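Local coordinates for protein eukaryotic peptide chain release factor GTP-binding subunit (Schizosaccharomyces pombe, PDB 1R5B) that belongs to the elongation factor Tu-like P-loop proteins and forms the GTP-binding subunit of a eukaryotic peptide chain release factor, acting in translation, at residues 238-243 with 255-260; 305-310 with 351-356; 25-30 with 445-450. All coordinates share one frame; numbering follows the deposited sequence.

Contact 1 of 3, residues 238-243 with 255-260; sequences NVKDRV and SLLEYL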
loop_
_atom_site.group_PDB
_atom_site.type_symbol
_atom_site.label_atom_id
_atom_site.label_comp_id
_atom_site.label_asym_id
_atom_site.label_seq_id
_atom_site.Cartn_x
_atom_site.Cartn_y
_atom_site.Cartn_z
ATOM N N ASN A 238 -10.323 -13.675 -15.119
ATOM C CA ASN A 238 -10.102 -12.300 -14.687
ATOM C C ASN A 238 -9.933 -12.131 -13.183
ATOM O O ASN A 238 -10.053 -11.020 -12.691
ATOM C CB ASN A 238 -11.197 -11.358 -15.208
ATOM C CG ASN A 238 -10.677 -9.946 -15.457
ATOM O OD1 ASN A 238 -9.695 -9.748 -16.176
ATOM N ND2 ASN A 238 -11.333 -8.965 -14.864
ATOM N N VAL A 239 -9.647 -13.217 -12.462
ATOM C CA VAL A 239 -9.387 -13.116 -11.025
ATOM C C VAL A 239 -7.905 -12.892 -10.846
ATOM O O VAL A 239 -7.521 -11.850 -10.322
ATOM C CB VAL A 239 -9.975 -14.301 -10.166
ATOM C CG1 VAL A 239 -9.384 -15.582 -10.524
ATOM C CG2 VAL A 239 -9.722 -14.094 -8.688
ATOM N N LYS A 240 -7.073 -13.825 -11.313
ATOM C CA LYS A 240 -5.618 -13.691 -11.245
ATOM C C LYS A 240 -5.064 -13.236 -12.589
ATOM O O LYS A 240 -4.364 -12.239 -12.668
ATOM C CB LYS A 240 -4.952 -15.013 -10.852
ATOM C CG LYS A 240 -3.460 -14.849 -10.525
ATOM C CD LYS A 240 -2.669 -16.121 -10.685
ATOM C CE LYS A 240 -1.211 -15.891 -10.278
ATOM N NZ LYS A 240 -0.323 -16.993 -10.760
ATOM N N ASP A 241 -5.353 -13.986 -13.641
ATOM C CA ASP A 241 -4.916 -13.613 -14.983
ATOM C C ASP A 241 -6.034 -12.822 -15.645
ATOM O O ASP A 241 -7.191 -12.988 -15.289
ATOM C CB ASP A 241 -4.594 -14.861 -15.818
ATOM C CG ASP A 241 -3.538 -15.754 -15.170
ATOM O OD1 ASP A 241 -3.595 -16.976 -15.389
ATOM O OD2 ASP A 241 -2.623 -15.336 -14.436
ATOM N N ARG A 242 -5.700 -11.960 -16.599
ATOM C CA ARG A 242 -6.738 -11.261 -17.357
ATOM C C ARG A 242 -7.537 -12.266 -18.168
ATOM O O ARG A 242 -6.994 -13.277 -18.601
ATOM C CB ARG A 242 -6.128 -10.260 -18.333
ATOM C CG ARG A 242 -5.502 -9.027 -17.711
ATOM C CD ARG A 242 -4.741 -8.197 -18.740
ATOM N NE ARG A 242 -4.846 -6.757 -18.503
ATOM C CZ ARG A 242 -3.871 -5.992 -18.011
ATOM N NH1 ARG A 242 -2.679 -6.502 -17.715
ATOM N NH2 ARG A 242 -4.083 -4.696 -17.828
ATOM N N VAL A 243 -8.820 -11.995 -18.378
ATOM C CA VAL A 243 -9.581 -12.724 -19.392
ATOM C C VAL A 243 -8.846 -12.689 -20.701
ATOM O O VAL A 243 -8.308 -11.648 -21.079
ATOM C CB VAL A 243 -10.950 -12.108 -19.737
ATOM C CG1 VAL A 243 -12.066 -13.087 -19.399
ATOM C CG2 VAL A 243 -11.154 -10.730 -19.109
ATOM N N SER A 255 -6.946 -7.706 -14.153
ATOM C CA SER A 255 -7.619 -8.724 -13.356
ATOM C C SER A 255 -7.823 -8.211 -11.940
ATOM O O SER A 255 -7.182 -7.257 -11.523
ATOM C CB SER A 255 -6.798 -10.012 -13.310
ATOM O OG SER A 255 -5.664 -9.860 -12.483
ATOM N N LEU A 256 -8.714 -8.853 -11.200
ATOM C CA LEU A 256 -8.978 -8.441 -9.836
ATOM C C LEU A 256 -7.681 -8.353 -9.044
ATOM O O LEU A 256 -7.384 -7.305 -8.487
ATOM C CB LEU A 256 -9.962 -9.380 -9.149
ATOM C CG LEU A 256 -10.217 -9.074 -7.677
ATOM C CD1 LEU A 256 -10.662 -7.633 -7.512
ATOM C CD2 LEU A 256 -11.258 -10.021 -7.122
ATOM N N LEU A 257 -6.911 -9.437 -9.009
ATOM C CA LEU A 257 -5.697 -9.469 -8.194
ATOM C C LEU A 257 -4.658 -8.453 -8.667
ATOM O O LEU A 257 -3.915 -7.907 -7.868
ATOM C CB LEU A 257 -5.079 -10.866 -8.157
ATOM C CG LEU A 257 -5.884 -11.931 -7.387
ATOM C CD1 LEU A 257 -5.108 -13.213 -7.376
ATOM C CD2 LEU A 257 -6.198 -11.517 -5.973
ATOM N N GLU A 258 -4.627 -8.197 -9.965
ATOM C CA GLU A 258 -3.702 -7.235 -10.528
ATOM C C GLU A 258 -4.039 -5.832 -10.022
ATOM O O GLU A 258 -3.162 -5.051 -9.697
ATOM C CB GLU A 258 -3.808 -7.291 -12.045
ATOM C CG GLU A 258 -2.913 -6.338 -12.807
ATOM C CD GLU A 258 -3.113 -6.454 -14.307
ATOM O OE1 GLU A 258 -3.667 -7.481 -14.769
ATOM O OE2 GLU A 258 -2.713 -5.506 -15.019
ATOM N N TYR A 259 -5.325 -5.526 -9.975
ATOM C CA TYR A 259 -5.813 -4.262 -9.449
ATOM C C TYR A 259 -5.587 -4.149 -7.922
ATOM O O TYR A 259 -5.165 -3.102 -7.434
ATOM C CB TYR A 259 -7.301 -4.095 -9.779
ATOM C CG TYR A 259 -7.842 -2.828 -9.222
ATOM C CD1 TYR A 259 -7.605 -1.614 -9.867
ATOM C CD2 TYR A 259 -8.532 -2.815 -8.017
ATOM C CE1 TYR A 259 -8.070 -0.426 -9.341
ATOM C CE2 TYR A 259 -8.994 -1.617 -7.477
ATOM C CZ TYR A 259 -8.753 -0.438 -8.140
ATOM O OH TYR A 259 -9.204 0.737 -7.622
ATOM N N LEU A 260 -5.890 -5.212 -7.183
ATOM C CA LEU A 260 -5.681 -5.248 -5.731
ATOM C C LEU A 260 -4.199 -5.024 -5.375
ATOM O O LEU A 260 -3.877 -4.415 -4.361
ATOM C CB LEU A 260 -6.131 -6.592 -5.165
ATOM C CG LEU A 260 -7.461 -6.742 -4.406
ATOM C CD1 LEU A 260 -8.499 -5.747 -4.833
ATOM C CD2 LEU A 260 -7.981 -8.190 -4.535
#
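Ser255 is the N-cap of helix 256-262, and the loop at 238-243 wraps round that helix start. With chi1 at 73° Ser255 OG sits between the backbone N and the carbonyl carbon, where it serves two partners: it donates to Lys240 O (2.7 Å), reaching that carbonyl from above its plane, and accepts from Glu258 N (3.2 Å). Leu256 N donates almost straight to Asn238 O at 3.0 Å, while its side chain turns to Val187 and Met229 of the central sheet. The next amide, Leu257 N, meets Val239 O at 2.8 Å, nearly along the C=O axis. Leu257 CD1 lies 3.9 Å from Lys240 CG, so only the aliphatic root of the extended lysine touches it. Leu257 and Val239 both pack on Ile63 of helix 56-66. Glu258, extended through chi1 and chi2, brings its carboxylate alongside the helix start: OE1 of Glu258 takes a weak bond from Ser255 N (3.3 Å), and its OE2 forms a salt bridge with Arg242 NH1 (2.9 Å). The carboxylate stands over one face of the guanidinium, the planes 74° apart, while Arg242 NE bonds Gly253 O. Asn238 OD1 accepts Val243 N in plane, bracing the loop, and ND2 bonds Pro230 O. Ser255 and Glu258 thus form a capping box, with loop carbonyls taking further first-turn amides, at a helix of the P-loop nucleotide-binding domain.

Contact 2 of 3, residues 305-310 with 351-356; sequences LVMPIN and VLTSTK
Four backbone hydrogen bonds make the tight part of this antiparallel pairing. Leu305 with Thr353 and Met307 with Val351 are hydrogen-bonded pairs; Val306 with Leu352, between them, is a non-hydrogen-bonded pair. Leu305 N reaches Thr353 O at 2.7 Å and nearly straight, whereas the return bond from Thr353 N to Leu305 O (2.8 Å) is bent to 136° at the hydrogen. Met307 N to Val351 O and Val351 N to Met307 O are both 3.1 Å. All four donors lie in the plane of their acceptor carbonyl.

On one face Val306 and Leu352 lie side by side, with CG2 of Val306 3.9 Å from CD2 of Leu352, and Leu313, Met276 and Ile278 pack round them. The other face carries Leu305, Met307, Val351 and Thr353. Thr353 OG1 is anti to the backbone N (chi1 -170°) and hydrogen-bonded to Phe274 O and Val359 N, which leaves Thr353 CG2 turned to Leu305 CB (4.0 Å) and Met307 CG (4.0 Å). Beyond CG the methionine bends away from the second segment; its side chain also touches Cys435.

The contact loosens at both ends. Past the cis peptide before Pro308 the first segment turns off, and Pro308 rests on Tyr350, Pro433 and Cys435. At the other end exposed Thr355 merely brushes Leu305 N with CG2, at 4.0 Å. Strand 351-353 is thereby held between strands 302-307 and 275-283, as expected of the antiparallel beta barrel that forms the second domain of translational GTP-binding factors.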
loop_
_atom_site.group_PDB
_atom_site.type_symbol
_atom_site.label_atom_id
_atom_site.label_comp_id
_atom_site.label_asym_id
_atom_site.label_seq_id
_atom_site.Cartn_x
_atom_site.Cartn_y
_atom_site.Cartn_z
ATOM N N LEU A 305 3.325 20.087 8.945
ATOM C CA LEU A 305 4.512 20.251 9.779
ATOM C C LEU A 305 5.700 19.728 9.014
ATOM O O LEU A 305 5.611 18.695 8.375
ATOM C CB LEU A 305 4.343 19.475 11.084
ATOM C CG LEU A 305 5.436 19.671 12.124
ATOM C CD1 LEU A 305 5.442 21.104 12.648
ATOM C CD2 LEU A 305 5.257 18.691 13.260
ATOM N N VAL A 306 6.803 20.459 9.038
ATOM C CA VAL A 306 8.042 19.930 8.512
ATOM C C VAL A 306 8.814 19.356 9.683
ATOM O O VAL A 306 9.252 20.100 10.560
ATOM C CB VAL A 306 8.914 20.998 7.825
ATOM C CG1 VAL A 306 10.102 20.323 7.135
ATOM C CG2 VAL A 306 8.113 21.823 6.828
ATOM N N MET A 307 8.963 18.036 9.715
ATOM C CA MET A 307 9.923 17.391 10.627
ATOM C C MET A 307 11.259 17.197 9.900
ATOM O O MET A 307 11.271 17.063 8.680
ATOM C CB MET A 307 9.358 16.057 11.134
ATOM C CG MET A 307 8.230 16.220 12.156
ATOM S SD MET A 307 8.577 17.409 13.437
ATOM C CE MET A 307 9.466 16.450 14.484
ATOM N N PRO A 308 12.386 17.162 10.612
ATOM C CA PRO A 308 12.469 17.179 12.082
ATOM C C PRO A 308 12.542 18.570 12.745
ATOM O O PRO A 308 12.696 18.638 13.961
ATOM C CB PRO A 308 13.800 16.459 12.324
ATOM C CG PRO A 308 14.666 16.943 11.182
ATOM C CD PRO A 308 13.724 17.063 9.999
ATOM N N ILE A 309 12.432 19.640 11.966
ATOM C CA ILE A 309 12.644 20.999 12.466
ATOM C C ILE A 309 11.437 21.616 13.201
ATOM O O ILE A 309 11.562 22.682 13.809
ATOM C CB ILE A 309 13.119 21.933 11.315
ATOM C CG1 ILE A 309 12.114 21.966 10.156
ATOM C CG2 ILE A 309 14.487 21.488 10.812
ATOM C CD1 ILE A 309 12.349 23.104 9.188
ATOM N N ASN A 310 10.284 20.958 13.134
ATOM C CA ASN A 310 9.088 21.400 13.842
ATOM C C ASN A 310 8.560 22.767 13.362
ATOM O O ASN A 310 8.123 23.605 14.162
ATOM C CB ASN A 310 9.364 21.406 15.353
ATOM C CG ASN A 310 8.108 21.202 16.183
ATOM O OD1 ASN A 310 7.171 20.528 15.756
ATOM N ND2 ASN A 310 8.088 21.790 17.389
ATOM N N VAL A 351 10.348 15.912 6.010
ATOM C CA VAL A 351 9.092 15.249 5.715
ATOM C C VAL A 351 7.922 16.125 6.102
ATOM O O VAL A 351 7.852 16.597 7.238
ATOM C CB VAL A 351 9.007 13.900 6.448
ATOM C CG1 VAL A 351 7.652 13.243 6.216
ATOM C CG2 VAL A 351 10.120 12.976 5.994
ATOM N N LEU A 352 7.016 16.349 5.153
ATOM C CA LEU A 352 5.776 17.032 5.455
ATOM C C LEU A 352 4.912 16.047 6.189
ATOM O O LEU A 352 4.868 14.871 5.842
ATOM C CB LEU A 352 5.077 17.519 4.188
ATOM C CG LEU A 352 5.933 18.415 3.292
ATOM C CD1 LEU A 352 5.093 18.957 2.157
ATOM C CD2 LEU A 352 6.580 19.559 4.075
ATOM N N THR A 353 4.236 16.517 7.217
ATOM C CA THR A 353 3.413 15.639 8.007
ATOM C C THR A 353 2.317 16.362 8.772
ATOM O O THR A 353 2.209 17.596 8.758
ATOM C CB THR A 353 4.304 14.816 8.942
ATOM O OG1 THR A 353 3.520 13.789 9.563
ATOM C CG2 THR A 353 4.820 15.645 10.092
ATOM N N SER A 354 1.467 15.562 9.397
ATOM C CA SER A 354 0.388 16.048 10.240
ATOM C C SER A 354 0.910 16.864 11.402
ATOM O O SER A 354 1.885 16.484 12.035
ATOM C CB SER A 354 -0.367 14.848 10.800
ATOM O OG SER A 354 -1.438 15.248 11.630
ATOM N N THR A 355 0.231 17.961 11.708
ATOM C CA THR A 355 0.558 18.738 12.899
ATOM C C THR A 355 0.089 18.055 14.176
ATOM O O THR A 355 0.681 18.275 15.222
ATOM C CB THR A 355 -0.040 20.145 12.847
ATOM O OG1 THR A 355 -1.464 20.054 12.736
ATOM C CG2 THR A 355 0.413 20.890 11.603
ATOM N N LYS A 356 -0.960 17.239 14.100
ATOM C CA LYS A 356 -1.471 16.537 15.286
ATOM C C LYS A 356 -0.643 15.302 15.649
ATOM O O LYS A 356 -0.232 15.157 16.793
ATOM C CB LYS A 356 -2.928 16.116 15.091
ATOM C CG LYS A 356 -3.889 17.268 14.821
ATOM C CD LYS A 356 -4.749 17.575 16.040
ATOM C CE LYS A 356 -5.342 18.974 15.991
ATOM N NZ LYS A 356 -5.873 19.391 17.344
#

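Contact 3 of 3, residues 25-30 with 445-450; sequences DLQNEV and MGRFTL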
loop_
_atom_site.group_PDB
_atom_site.type_symbol
_atom_site.label_atom_id
_atom_site.label_comp_id
_atom_site.label_asym_id
_atom_site.label_seq_id
_atom_site.Cartn_x
_atom_site.Cartn_y
_atom_site.Cartn_z
ATOM N N ASP A 25 15.744 8.336 -5.347
ATOM C CA ASP A 25 15.288 7.743 -4.076
ATOM C C ASP A 25 16.323 6.785 -3.504
ATOM O O ASP A 25 17.246 6.357 -4.195
ATOM C CB ASP A 25 13.991 6.924 -4.287
ATOM C CG ASP A 25 12.733 7.727 -4.047
ATOM O OD1 ASP A 25 11.736 7.124 -3.597
ATOM O OD2 ASP A 25 12.631 8.948 -4.286
ATOM N N LEU A 26 16.136 6.405 -2.249
ATOM C CA LEU A 26 16.944 5.338 -1.677
ATOM C C LEU A 26 16.617 4.016 -2.366
ATOM O O LEU A 26 17.492 3.163 -2.527
ATOM C CB LEU A 26 16.772 5.254 -0.153
ATOM C CG LEU A 26 15.698 4.425 0.564
ATOM C CD1 LEU A 26 14.241 4.724 0.100
ATOM C CD2 LEU A 26 15.985 2.930 0.496
ATOM N N GLN A 27 15.358 3.874 -2.788
ATOM C CA GLN A 27 14.876 2.682 -3.477
ATOM C C GLN A 27 15.553 2.516 -4.813
ATOM O O GLN A 27 16.098 1.464 -5.106
ATOM C CB GLN A 27 13.374 2.786 -3.727
ATOM C CG GLN A 27 12.538 2.868 -2.484
ATOM C CD GLN A 27 12.630 1.609 -1.647
ATOM O OE1 GLN A 27 13.592 1.426 -0.908
ATOM N NE2 GLN A 27 11.640 0.727 -1.777
ATOM N N ASN A 28 15.513 3.575 -5.616
ATOM C CA ASN A 28 16.129 3.583 -6.938
ATOM C C ASN A 28 17.592 3.093 -6.917
ATOM O O ASN A 28 18.109 2.631 -7.940
ATOM C CB ASN A 28 16.043 4.990 -7.559
ATOM C CG ASN A 28 14.605 5.502 -7.692
ATOM O OD1 ASN A 28 14.369 6.711 -7.728
ATOM N ND2 ASN A 28 13.645 4.583 -7.758
ATOM N N GLU A 29 18.241 3.190 -5.751
ATOM C CA GLU A 29 19.596 2.673 -5.543
ATOM C C GLU A 29 19.584 1.302 -4.827
ATOM O O GLU A 29 20.232 1.145 -3.791
ATOM C CB GLU A 29 20.447 3.692 -4.746
ATOM C CG GLU A 29 20.277 5.166 -5.140
ATOM C CD GLU A 29 21.320 5.666 -6.135
ATOM O OE1 GLU A 29 22.419 6.071 -5.699
ATOM O OE2 GLU A 29 21.039 5.675 -7.358
ATOM N N VAL A 30 18.842 0.327 -5.369
ATOM C CA VAL A 30 18.915 -1.083 -4.920
ATOM C C VAL A 30 18.729 -2.093 -6.083
ATOM O O VAL A 30 18.023 -1.799 -7.057
ATOM C CB VAL A 30 17.893 -1.426 -3.767
ATOM C CG1 VAL A 30 18.080 -0.549 -2.546
ATOM C CG2 VAL A 30 16.443 -1.351 -4.246
ATOM N N MET A 445 9.187 4.566 4.748
ATOM C CA MET A 445 9.737 5.366 5.843
ATOM C C MET A 445 10.726 4.579 6.718
ATOM O O MET A 445 11.434 5.168 7.542
ATOM C CB MET A 445 8.616 5.937 6.722
ATOM C CG MET A 445 7.627 6.858 5.996
ATOM S SD MET A 445 8.337 7.997 4.857
ATOM C CE MET A 445 9.083 9.025 5.932
ATOM N N GLY A 446 10.767 3.259 6.543
ATOM C CA GLY A 446 11.696 2.408 7.272
ATOM C C GLY A 446 12.690 1.622 6.425
ATOM O O GLY A 446 13.430 0.820 6.964
ATOM N N ARG A 447 12.724 1.858 5.115
ATOM C CA ARG A 447 13.597 1.113 4.208
ATOM C C ARG A 447 14.811 1.953 3.791
ATOM O O ARG A 447 14.633 3.067 3.316
ATOM C CB ARG A 447 12.793 0.710 2.969
ATOM C CG ARG A 447 13.591 0.047 1.866
ATOM C CD ARG A 447 12.738 -0.810 0.925
ATOM N NE ARG A 447 13.448 -1.221 -0.289
ATOM C CZ ARG A 447 12.930 -1.999 -1.243
ATOM N NH1 ARG A 447 11.693 -2.474 -1.132
ATOM N NH2 ARG A 447 13.656 -2.322 -2.307
ATOM N N PHE A 448 16.032 1.414 3.933
ATOM C CA PHE A 448 17.259 2.186 3.656
ATOM C C PHE A 448 18.447 1.454 2.980
ATOM O O PHE A 448 18.617 0.239 3.118
ATOM C CB PHE A 448 17.733 2.886 4.926
ATOM C CG PHE A 448 18.034 1.970 6.064
ATOM C CD1 PHE A 448 19.305 1.413 6.193
ATOM C CD2 PHE A 448 17.086 1.715 7.047
ATOM C CE1 PHE A 448 19.610 0.597 7.263
ATOM C CE2 PHE A 448 17.389 0.895 8.127
ATOM C CZ PHE A 448 18.657 0.336 8.229
ATOM N N THR A 449 19.253 2.224 2.243
ATOM C CA THR A 449 20.486 1.732 1.620
ATOM C C THR A 449 21.724 2.572 2.018
ATOM O O THR A 449 21.663 3.803 2.072
ATOM C CB THR A 449 20.346 1.679 0.065
ATOM O OG1 THR A 449 20.871 2.871 -0.537
ATOM C CG2 THR A 449 18.900 1.678 -0.377
ATOM N N LEU A 450 22.845 1.891 2.273
ATOM C CA LEU A 450 24.097 2.529 2.716
ATOM C C LEU A 450 25.079 2.706 1.552
ATOM O O LEU A 450 25.182 1.843 0.685
ATOM C CB LEU A 450 24.736 1.709 3.843
ATOM C CG LEU A 450 24.130 1.925 5.239
ATOM C CD1 LEU A 450 22.619 2.094 5.223
ATOM C CD2 LEU A 450 24.496 0.784 6.158
#
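A loop near the N-terminal end of the modelled chain, ahead of helix 35-38, lies here across strand 447-451 of the C-terminal beta domain. Arg447 and Thr449 point to this loop; Phe448, between them, turns inward to Ala367, Ile369 and Val462. Leu26 drives its CD2 branch against the strand backbone, 3.1 Å from Arg447 O and 3.3 Å from Thr449 CG2. Thr449 CG2 is closely boxed in, with Leu26 O at 3.0 Å and Val30 CG1 at 3.2 Å, and the threonine chi1 of 95° departs from a staggered position.

Arg447, extended from CG to NE, is crossed at about a right angle by the bent Gln27, whose NE2 stands over one guanidinium face, the planes 79° apart. Gln27 OE1 is 2.7 Å from Arg447 NE, but the angle is too poor for a hydrogen bond, and Gln27 NE2 sets donor against donor at 3.0 Å from the same NE. Val30 CG2 meets Arg447 NH2 tip to tip (3.5 Å), near the guanidinium plane.

Tyr39 adds a cation-pi contact to Arg447, while Glu29 turns its carboxylate away to a salt bridge with Arg451. The arrangement is an irregular N-terminal segment packed on an antiparallel sheet, joining the beginning of the modelled chain to its C-terminal domain.

How the contacts relate
From the N terminus, residues 25-30 open contact 3, which closes only at 445-450 and so embraces nearly the whole modelled chain. Inside that loop the chain first builds the nucleotide-binding domain, within which contact 1 closes a short loop, with 11 residues between its segments, at the start of helix 256-262. Contact 2 then opens at 305 and closes at 351-356, within the middle barrel. Contacts 1 and 2 follow in series, on opposite sides of the chain's centre, their centres about 38 Å apart; both nest in contact 3. Contacts 2 and 3 touch where Val351 CG2 packs on Met445 CE (4.1 Å), linking middle and C-terminal domains; contact 1 stays separate.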